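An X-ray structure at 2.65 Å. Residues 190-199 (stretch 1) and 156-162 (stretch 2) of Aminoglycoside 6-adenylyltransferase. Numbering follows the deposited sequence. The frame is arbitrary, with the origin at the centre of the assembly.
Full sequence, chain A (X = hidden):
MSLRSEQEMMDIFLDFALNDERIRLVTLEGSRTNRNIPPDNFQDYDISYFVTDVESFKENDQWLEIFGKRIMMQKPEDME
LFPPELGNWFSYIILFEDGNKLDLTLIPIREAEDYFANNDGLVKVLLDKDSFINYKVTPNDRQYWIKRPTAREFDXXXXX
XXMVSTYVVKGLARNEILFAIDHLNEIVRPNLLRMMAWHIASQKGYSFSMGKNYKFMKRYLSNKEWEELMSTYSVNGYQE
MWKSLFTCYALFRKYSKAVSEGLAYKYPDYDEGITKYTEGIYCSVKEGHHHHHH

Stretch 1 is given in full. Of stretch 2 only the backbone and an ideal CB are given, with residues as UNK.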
# COMPACT_ATOMS: atom_id res chain seq x y z
N PRO A 190 -5.79 -9.40 6.55
CA PRO A 190 -4.59 -8.68 6.12
C PRO A 190 -3.74 -9.46 5.11
O PRO A 190 -3.05 -8.86 4.29
CB PRO A 190 -3.86 -8.40 7.44
CG PRO A 190 -5.00 -8.17 8.39
CD PRO A 190 -5.95 -9.30 8.02
N ASN A 191 -3.80 -10.78 5.16
CA ASN A 191 -3.01 -11.56 4.19
C ASN A 191 -3.74 -11.60 2.85
O ASN A 191 -3.11 -11.64 1.80
CB ASN A 191 -2.71 -12.97 4.71
CG ASN A 191 -1.46 -13.01 5.58
OD1 ASN A 191 -1.52 -12.88 6.80
ND2 ASN A 191 -0.31 -13.16 4.94
N LEU A 192 -5.07 -11.57 2.88
CA LEU A 192 -5.84 -11.55 1.65
C LEU A 192 -5.43 -10.25 0.92
O LEU A 192 -5.22 -10.24 -0.30
CB LEU A 192 -7.33 -11.52 1.97
CG LEU A 192 -8.27 -11.03 0.86
CD1 LEU A 192 -8.13 -11.92 -0.39
CD2 LEU A 192 -9.71 -11.05 1.37
N LEU A 193 -5.29 -9.18 1.69
CA LEU A 193 -4.89 -7.89 1.16
C LEU A 193 -3.51 -7.91 0.53
O LEU A 193 -3.28 -7.29 -0.51
CB LEU A 193 -4.91 -6.84 2.26
CG LEU A 193 -6.19 -6.08 2.57
CD1 LEU A 193 -5.86 -5.03 3.60
CD2 LEU A 193 -6.74 -5.42 1.31
N ARG A 194 -2.57 -8.60 1.18
CA ARG A 194 -1.21 -8.71 0.66
C ARG A 194 -1.28 -9.44 -0.66
O ARG A 194 -0.64 -9.05 -1.62
CB ARG A 194 -0.31 -9.50 1.61
CG ARG A 194 1.13 -9.61 1.15
CD ARG A 194 1.95 -10.38 2.16
NE ARG A 194 1.89 -9.80 3.50
CZ ARG A 194 2.64 -8.78 3.90
NH1 ARG A 194 3.53 -8.22 3.06
NH2 ARG A 194 2.50 -8.32 5.13
N MSE A 195 -2.07 -10.51 -0.68
CA MSE A 195 -2.24 -11.31 -1.89
C MSE A 195 -2.81 -10.44 -3.01
O MSE A 195 -2.39 -10.55 -4.17
CB MSE A 195 -3.20 -12.49 -1.61
CG MSE A 195 -3.23 -13.53 -2.72
SE MSE A 195 -1.45 -14.15 -3.27
CE MSE A 195 -1.04 -15.36 -1.77
N MSE A 196 -3.76 -9.58 -2.66
CA MSE A 196 -4.35 -8.70 -3.64
C MSE A 196 -3.34 -7.65 -4.08
O MSE A 196 -3.28 -7.27 -5.25
CB MSE A 196 -5.60 -8.04 -3.05
CG MSE A 196 -6.73 -9.02 -2.80
SE MSE A 196 -8.31 -8.30 -1.90
CE MSE A 196 -9.36 -7.64 -3.39
N ALA A 197 -2.53 -7.18 -3.14
CA ALA A 197 -1.52 -6.18 -3.45
C ALA A 197 -0.48 -6.79 -4.38
O ALA A 197 -0.03 -6.13 -5.33
CB ALA A 197 -0.86 -5.67 -2.18
N TRP A 198 -0.12 -8.04 -4.13
CA TRP A 198 0.88 -8.73 -4.96
C TRP A 198 0.34 -8.89 -6.38
O TRP A 198 1.09 -8.90 -7.36
CB TRP A 198 1.21 -10.11 -4.39
CG TRP A 198 2.18 -10.13 -3.21
CD1 TRP A 198 3.01 -9.11 -2.81
CD2 TRP A 198 2.50 -11.25 -2.37
NE1 TRP A 198 3.82 -9.52 -1.78
CE2 TRP A 198 3.54 -10.83 -1.48
CE3 TRP A 198 2.02 -12.58 -2.28
CZ2 TRP A 198 4.11 -11.69 -0.50
CZ3 TRP A 198 2.58 -13.45 -1.30
CH2 TRP A 198 3.63 -12.98 -0.43
N HIS A 199 -0.98 -9.02 -6.49
CA HIS A 199 -1.60 -9.14 -7.79
C HIS A 199 -1.48 -7.79 -8.52
O HIS A 199 -1.12 -7.75 -9.69
CB HIS A 199 -3.08 -9.52 -7.63
CG HIS A 199 -3.82 -9.63 -8.92
ND1 HIS A 199 -3.46 -10.51 -9.91
CD2 HIS A 199 -4.88 -8.93 -9.39
CE1 HIS A 199 -4.27 -10.36 -10.94
NE2 HIS A 199 -5.14 -9.41 -10.65
N UNK A 156 4.56 -18.60 1.80
CA UNK A 156 4.38 -18.14 3.17
C UNK A 156 3.03 -17.44 3.37
O UNK A 156 2.31 -17.73 4.32
CB UNK A 156 5.52 -17.19 3.55
N UNK A 157 2.66 -16.55 2.46
CA UNK A 157 1.38 -15.86 2.61
C UNK A 157 0.20 -16.82 2.63
O UNK A 157 -0.75 -16.62 3.38
CB UNK A 157 1.20 -14.85 1.48
N UNK A 158 0.28 -17.88 1.83
CA UNK A 158 -0.80 -18.86 1.78
C UNK A 158 -0.78 -19.70 3.06
O UNK A 158 -1.84 -20.03 3.61
CB UNK A 158 -0.67 -19.75 0.54
N UNK A 159 0.41 -20.04 3.53
CA UNK A 159 0.56 -20.85 4.72
C UNK A 159 -0.09 -20.13 5.90
O UNK A 159 -0.96 -20.68 6.56
CB UNK A 159 2.04 -21.14 5.00
N UNK A 160 0.31 -18.89 6.12
CA UNK A 160 -0.23 -18.09 7.21
C UNK A 160 -1.72 -17.88 7.09
O UNK A 160 -2.47 -18.02 8.06
CB UNK A 160 0.47 -16.73 7.27
N UNK A 161 -2.16 -17.54 5.88
CA UNK A 161 -3.58 -17.32 5.62
C UNK A 161 -4.43 -18.49 6.09
O UNK A 161 -5.27 -18.35 6.97
CB UNK A 161 -3.81 -17.08 4.13
N UNK A 162 -4.20 -19.65 5.48
CA UNK A 162 -4.98 -20.82 5.83
C UNK A 162 -4.77 -21.33 7.25
O UNK A 162 -5.73 -21.80 7.87
CB UNK A 162 -4.66 -21.95 4.84

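Both stretches are helical, and their axes run nearly antiparallel, with 155° between N-to-C directions and a closest approach of 9.6 Å. Every phi/psi pair of stretch 2 is helical, so the backbone argues mainly against proline and glycine; the choice at each position rests on the direction of CA-to-CB and on what lies before it.

At position 156, CA-to-CB points sideways and the ideal CB has nothing of stretch 1 within 5.5 Å. Stretch 1 sets no limit here, and many residues would fit. The deposited residue is Asp156, whose side chain comes no closer than 6.1 Å, from its CB to Trp198 CH2.

Position 157 is the most constrained. Its CA-to-CB points toward stretch 1, and the ideal CB already lies 3.4 Å from Trp198 CZ3, which is tight, and 4.0 Å from Met195 CE. The hole is lined by Asn191, Arg194, Met195 and Trp198, so a small side chain suits it: alanine, serine, or cysteine. It is Cys157, with chi1 in t. This knob has 103 Å² covered by stretch 1, the largest area in either stretch. Cys157 SG is 3.9 Å from Met195 CE and 4.1 Å from Arg194 CD, and stands 4.9 Å from the centroid of the Trp198 six-membered ring, 37° off the normal, an oblique sulfur-aromatic approach.

At position 158 the bond points sideways, and the ideal CB is 5.0 Å from Met195 CE. A small or medium apolar residue could use that methyl. Cys158, chi1 m, does so, its SG packing 3.6 Å from Met195 CE.

Position 159 is out of reach, leaving polar or apolar residues equally possible; it is Asn159.

Position 160 points toward stretch 1, with the Asn191 side-chain amide close to the ideal CB. A polar residue, or a longer one with an aliphatic stem, would suit. Glu160 is found, chi1 t and chi2 p; its CG lies against the Asn191 amide group, and no hydrogen bond to stretch 1 results.

Position 161 is sideways, but its CA is just 6.0 Å from Asn191 CA, and its ideal CB is 4.3 Å from Asn191 CB. With Leu192 next along, leucine, methionine or an aromatic would serve. Phe161 (chi1 t) sets its ring edge near Asn191 CB, 4.2 Å from CD1, while its CE1 reaches 4.3 Å from Leu192 CB, an apolar contact.

Position 162 is out of reach and unconstrained by stretch 1. The deposited Trp162 comes no nearer than 7.4 Å, from its NE1 to Met195 CE.

Stretch 2 (156-162) DCCNEFW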
# COMPACT_ATOMS: atom_id res chain seq x y z
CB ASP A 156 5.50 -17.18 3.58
CG ASP A 156 6.85 -17.87 3.73
OD1 ASP A 156 6.89 -19.10 3.97
OD2 ASP A 156 7.87 -17.16 3.64
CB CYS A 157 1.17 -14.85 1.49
SG CYS A 157 -0.29 -13.81 1.74
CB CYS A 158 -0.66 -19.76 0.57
SG CYS A 158 -0.83 -18.89 -1.00
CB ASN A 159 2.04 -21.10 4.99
CG ASN A 159 2.28 -22.21 5.99
OD1 ASN A 159 2.62 -23.34 5.63
ND2 ASN A 159 2.10 -21.89 7.26
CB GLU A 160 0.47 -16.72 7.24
CG GLU A 160 0.04 -15.80 8.38
CD GLU A 160 0.50 -16.27 9.76
OE1 GLU A 160 0.31 -15.51 10.73
OE2 GLU A 160 1.04 -17.39 9.87
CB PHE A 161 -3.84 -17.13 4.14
CG PHE A 161 -5.29 -16.92 3.81
CD1 PHE A 161 -5.87 -15.65 3.97
CD2 PHE A 161 -6.10 -17.99 3.38
CE1 PHE A 161 -7.24 -15.43 3.72
CE2 PHE A 161 -7.49 -17.79 3.12
CZ PHE A 161 -8.05 -16.49 3.29
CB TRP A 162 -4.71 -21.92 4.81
CG TRP A 162 -5.14 -21.52 3.44
CD1 TRP A 162 -4.34 -21.03 2.44
CD2 TRP A 162 -6.48 -21.51 2.93
NE1 TRP A 162 -5.10 -20.71 1.33
CE2 TRP A 162 -6.41 -20.99 1.60
CE3 TRP A 162 -7.73 -21.89 3.45
CZ2 TRP A 162 -7.55 -20.83 0.77
CZ3 TRP A 162 -8.90 -21.73 2.63
CH2 TRP A 162 -8.78 -21.20 1.29
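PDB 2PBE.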